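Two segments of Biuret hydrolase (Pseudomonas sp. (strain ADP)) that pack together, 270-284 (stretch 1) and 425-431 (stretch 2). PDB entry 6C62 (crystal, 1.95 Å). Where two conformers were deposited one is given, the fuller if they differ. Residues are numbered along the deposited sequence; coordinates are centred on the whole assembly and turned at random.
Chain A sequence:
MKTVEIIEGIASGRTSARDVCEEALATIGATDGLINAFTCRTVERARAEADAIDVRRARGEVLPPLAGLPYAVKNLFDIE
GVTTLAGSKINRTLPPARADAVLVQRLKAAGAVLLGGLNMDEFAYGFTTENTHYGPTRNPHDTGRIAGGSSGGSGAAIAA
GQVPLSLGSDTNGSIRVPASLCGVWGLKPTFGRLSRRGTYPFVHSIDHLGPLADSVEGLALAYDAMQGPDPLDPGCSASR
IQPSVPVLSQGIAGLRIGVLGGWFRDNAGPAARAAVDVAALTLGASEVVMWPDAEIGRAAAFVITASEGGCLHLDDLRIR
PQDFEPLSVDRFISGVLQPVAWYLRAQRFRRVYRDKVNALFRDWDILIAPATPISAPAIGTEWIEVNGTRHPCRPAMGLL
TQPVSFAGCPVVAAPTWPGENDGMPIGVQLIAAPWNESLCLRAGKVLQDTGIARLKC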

# COMPACT_ATOMS: atom_id res chain seq x y z
N PRO A 270 -0.12 38.61 -0.12
CA PRO A 270 0.72 39.55 0.67
C PRO A 270 0.57 39.39 2.20
O PRO A 270 1.57 39.45 2.92
CB PRO A 270 0.16 40.92 0.25
CG PRO A 270 -0.38 40.70 -1.12
CD PRO A 270 -0.99 39.31 -1.09
N ALA A 271 -0.65 39.19 2.69
CA ALA A 271 -0.80 38.91 4.14
C ALA A 271 -0.13 37.61 4.63
O ALA A 271 0.47 37.58 5.71
CB ALA A 271 -2.25 38.91 4.55
N ALA A 272 -0.25 36.56 3.82
CA ALA A 272 0.42 35.26 4.13
C ALA A 272 1.95 35.43 4.19
O ALA A 272 2.61 34.99 5.14
CB ALA A 272 0.02 34.21 3.09
N ARG A 273 2.49 36.14 3.21
CA ARG A 273 3.95 36.46 3.19
C ARG A 273 4.40 37.28 4.41
O ARG A 273 5.46 37.02 4.97
CB ARG A 273 4.35 37.17 1.91
CG ARG A 273 4.22 36.34 0.66
CD ARG A 273 4.35 37.25 -0.56
NE ARG A 273 4.28 36.43 -1.75
CZ ARG A 273 4.76 36.74 -2.96
NH1 ARG A 273 5.25 37.94 -3.23
NH2 ARG A 273 4.72 35.83 -3.94
N ALA A 274 3.58 38.23 4.84
CA ALA A 274 3.93 39.06 6.01
C ALA A 274 3.89 38.26 7.30
O ALA A 274 4.68 38.46 8.20
CB ALA A 274 2.99 40.26 6.12
N ALA A 275 2.92 37.34 7.40
CA ALA A 275 2.89 36.47 8.54
C ALA A 275 4.16 35.60 8.61
O ALA A 275 4.76 35.44 9.66
CB ALA A 275 1.63 35.61 8.50
N VAL A 276 4.58 35.03 7.47
CA VAL A 276 5.77 34.18 7.48
C VAL A 276 7.00 35.02 7.88
O VAL A 276 7.82 34.60 8.72
CB VAL A 276 5.99 33.48 6.12
CG1 VAL A 276 7.43 32.92 5.98
CG2 VAL A 276 4.96 32.38 5.96
N ASP A 277 7.10 36.20 7.29
CA ASP A 277 8.23 37.13 7.58
C ASP A 277 8.35 37.46 9.04
O ASP A 277 9.45 37.37 9.59
CB ASP A 277 8.04 38.42 6.81
CG ASP A 277 8.36 38.26 5.33
OD1 ASP A 277 8.97 37.23 4.95
OD2 ASP A 277 7.99 39.16 4.53
N VAL A 278 7.24 37.79 9.70
CA VAL A 278 7.34 38.11 11.13
C VAL A 278 7.62 36.89 11.97
O VAL A 278 8.40 36.98 12.94
CB VAL A 278 6.10 38.85 11.71
CG1 VAL A 278 6.27 39.06 13.21
CG2 VAL A 278 5.95 40.19 11.00
N ALA A 279 7.04 35.75 11.61
CA ALA A 279 7.36 34.49 12.34
C ALA A 279 8.85 34.13 12.18
O ALA A 279 9.51 33.77 13.14
CB ALA A 279 6.45 33.36 11.89
N ALA A 280 9.36 34.23 10.96
CA ALA A 280 10.79 33.98 10.63
C ALA A 280 11.76 34.86 11.44
O ALA A 280 12.73 34.36 12.03
CB ALA A 280 11.01 34.20 9.12
N LEU A 281 11.48 36.16 11.46
CA LEU A 281 12.25 37.12 12.30
C LEU A 281 12.26 36.73 13.76
O LEU A 281 13.33 36.66 14.38
CB LEU A 281 11.70 38.55 12.16
CG LEU A 281 12.40 39.73 12.85
CD1 LEU A 281 13.91 39.70 12.68
CD2 LEU A 281 11.79 41.03 12.31
N THR A 282 11.09 36.40 14.31
CA THR A 282 11.01 35.99 15.70
C THR A 282 11.77 34.72 16.00
O THR A 282 12.37 34.60 17.06
CB THR A 282 9.55 35.74 16.10
OG1 THR A 282 8.75 36.82 15.62
CG2 THR A 282 9.41 35.58 17.61
N LEU A 283 11.72 33.76 15.07
CA LEU A 283 12.41 32.48 15.22
C LEU A 283 13.86 32.46 14.75
O LEU A 283 14.50 31.42 14.82
CB LEU A 283 11.63 31.35 14.49
CG LEU A 283 10.23 31.12 15.09
CD1 LEU A 283 9.41 30.20 14.20
CD2 LEU A 283 10.28 30.51 16.47
N GLY A 284 14.38 33.57 14.25
CA GLY A 284 15.75 33.64 13.75
C GLY A 284 16.01 32.83 12.49
O GLY A 284 17.11 32.37 12.26
N PRO A 425 -7.34 36.92 10.84
CA PRO A 425 -6.08 36.21 11.08
C PRO A 425 -5.58 35.37 9.86
O PRO A 425 -6.31 35.16 8.89
CB PRO A 425 -6.42 35.29 12.26
CG PRO A 425 -7.83 34.95 12.01
CD PRO A 425 -8.49 36.20 11.39
N ILE A 426 -4.34 34.93 9.97
CA ILE A 426 -3.78 33.96 9.04
C ILE A 426 -2.73 33.16 9.79
O ILE A 426 -2.04 33.67 10.65
CB ILE A 426 -3.28 34.64 7.75
CG1 ILE A 426 -3.24 33.65 6.61
CG2 ILE A 426 -1.95 35.30 7.99
CD1 ILE A 426 -3.08 34.32 5.26
N GLY A 427 -2.67 31.86 9.52
CA GLY A 427 -1.81 30.98 10.27
C GLY A 427 -0.47 30.76 9.61
O GLY A 427 -0.32 30.93 8.38
N VAL A 428 0.50 30.35 10.44
CA VAL A 428 1.79 29.91 9.96
C VAL A 428 1.99 28.44 10.29
O VAL A 428 1.77 28.02 11.44
CB VAL A 428 2.91 30.80 10.57
CG1 VAL A 428 3.09 30.56 12.04
CG2 VAL A 428 4.23 30.50 9.91
N GLN A 429 2.47 27.66 9.31
CA GLN A 429 2.86 26.26 9.54
C GLN A 429 4.31 26.21 10.05
O GLN A 429 5.23 26.76 9.42
CB GLN A 429 2.80 25.45 8.23
CG GLN A 429 1.44 25.36 7.57
CD GLN A 429 1.43 24.41 6.39
OE1 GLN A 429 1.25 23.19 6.58
NE2 GLN A 429 1.57 24.93 5.16
N LEU A 430 4.49 25.54 11.18
CA LEU A 430 5.81 25.19 11.71
C LEU A 430 5.96 23.69 11.52
O LEU A 430 5.28 22.88 12.17
CB LEU A 430 5.87 25.58 13.18
CG LEU A 430 5.49 27.05 13.50
CD1 LEU A 430 5.33 27.24 14.98
CD2 LEU A 430 6.50 27.99 12.95
N ILE A 431 6.80 23.31 10.56
CA ILE A 431 6.86 21.94 10.01
C ILE A 431 8.15 21.34 10.50
O ILE A 431 9.21 21.97 10.38
CB ILE A 431 6.88 21.93 8.48
CG1 ILE A 431 5.76 22.80 7.91
CG2 ILE A 431 6.77 20.54 7.91
CD1 ILE A 431 5.94 23.26 6.49

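The side-chain contacts between this helix and strand are all apolar, and I426 contributes most to them. Its CA-to-CB bond points toward the helix, and the side chain, with chi1 and chi2 both t, lies against two alanines one turn apart: CG2 of I426 sits 3.6 Å from CB of A275, and CD1 of I426 is 3.8 Å from CB of A272. A methyl group is all that alanine carries, so the branched isoleucine can come close to the helix surface.

Two residues along, V428 repeats the pattern. Alternate strand residues face the same way, so V428 also points toward the helix while G427, between them, has no side chain to offer. CG2 of V428 approaches CB of A279 at 4.1 Å and CG2 of V276 at a looser 4.4 Å. The helix and strand axes cross at 51° and come within 8.3 Å, a spacing that small helix residues accommodate easily. A275 and A279, one turn apart, both point toward the strand.

At the C-terminal end the larger L283 reaches across, its CD1 3.9 Å from CD2 of L430. The latter's CA-to-CB bond runs sideways, but the end of the side chain comes nearer the helix. Here two leucines, both m, t, are long enough to meet across a gap of 10.4 Å between CA of L283 and CA of L430.

No hydrogen bond joins the stretches; even the carbonyl O of A271 meets only a methyl, CG2 of I426, at 4.0 Å, and it accepts a hydrogen bond from the backbone N of A275 at 3.0 Å. The polar side chains lie outside the contact. R273 and D277 are out of the strand's reach, and T282 turns its hydroxyl back on its own helix, OG1 donating to O of V278 at 2.7 Å. G284 is the first residue to leave helical phi/psi, in a Schellman motif, and its positive phi of 68° is one that glycine adopts readily.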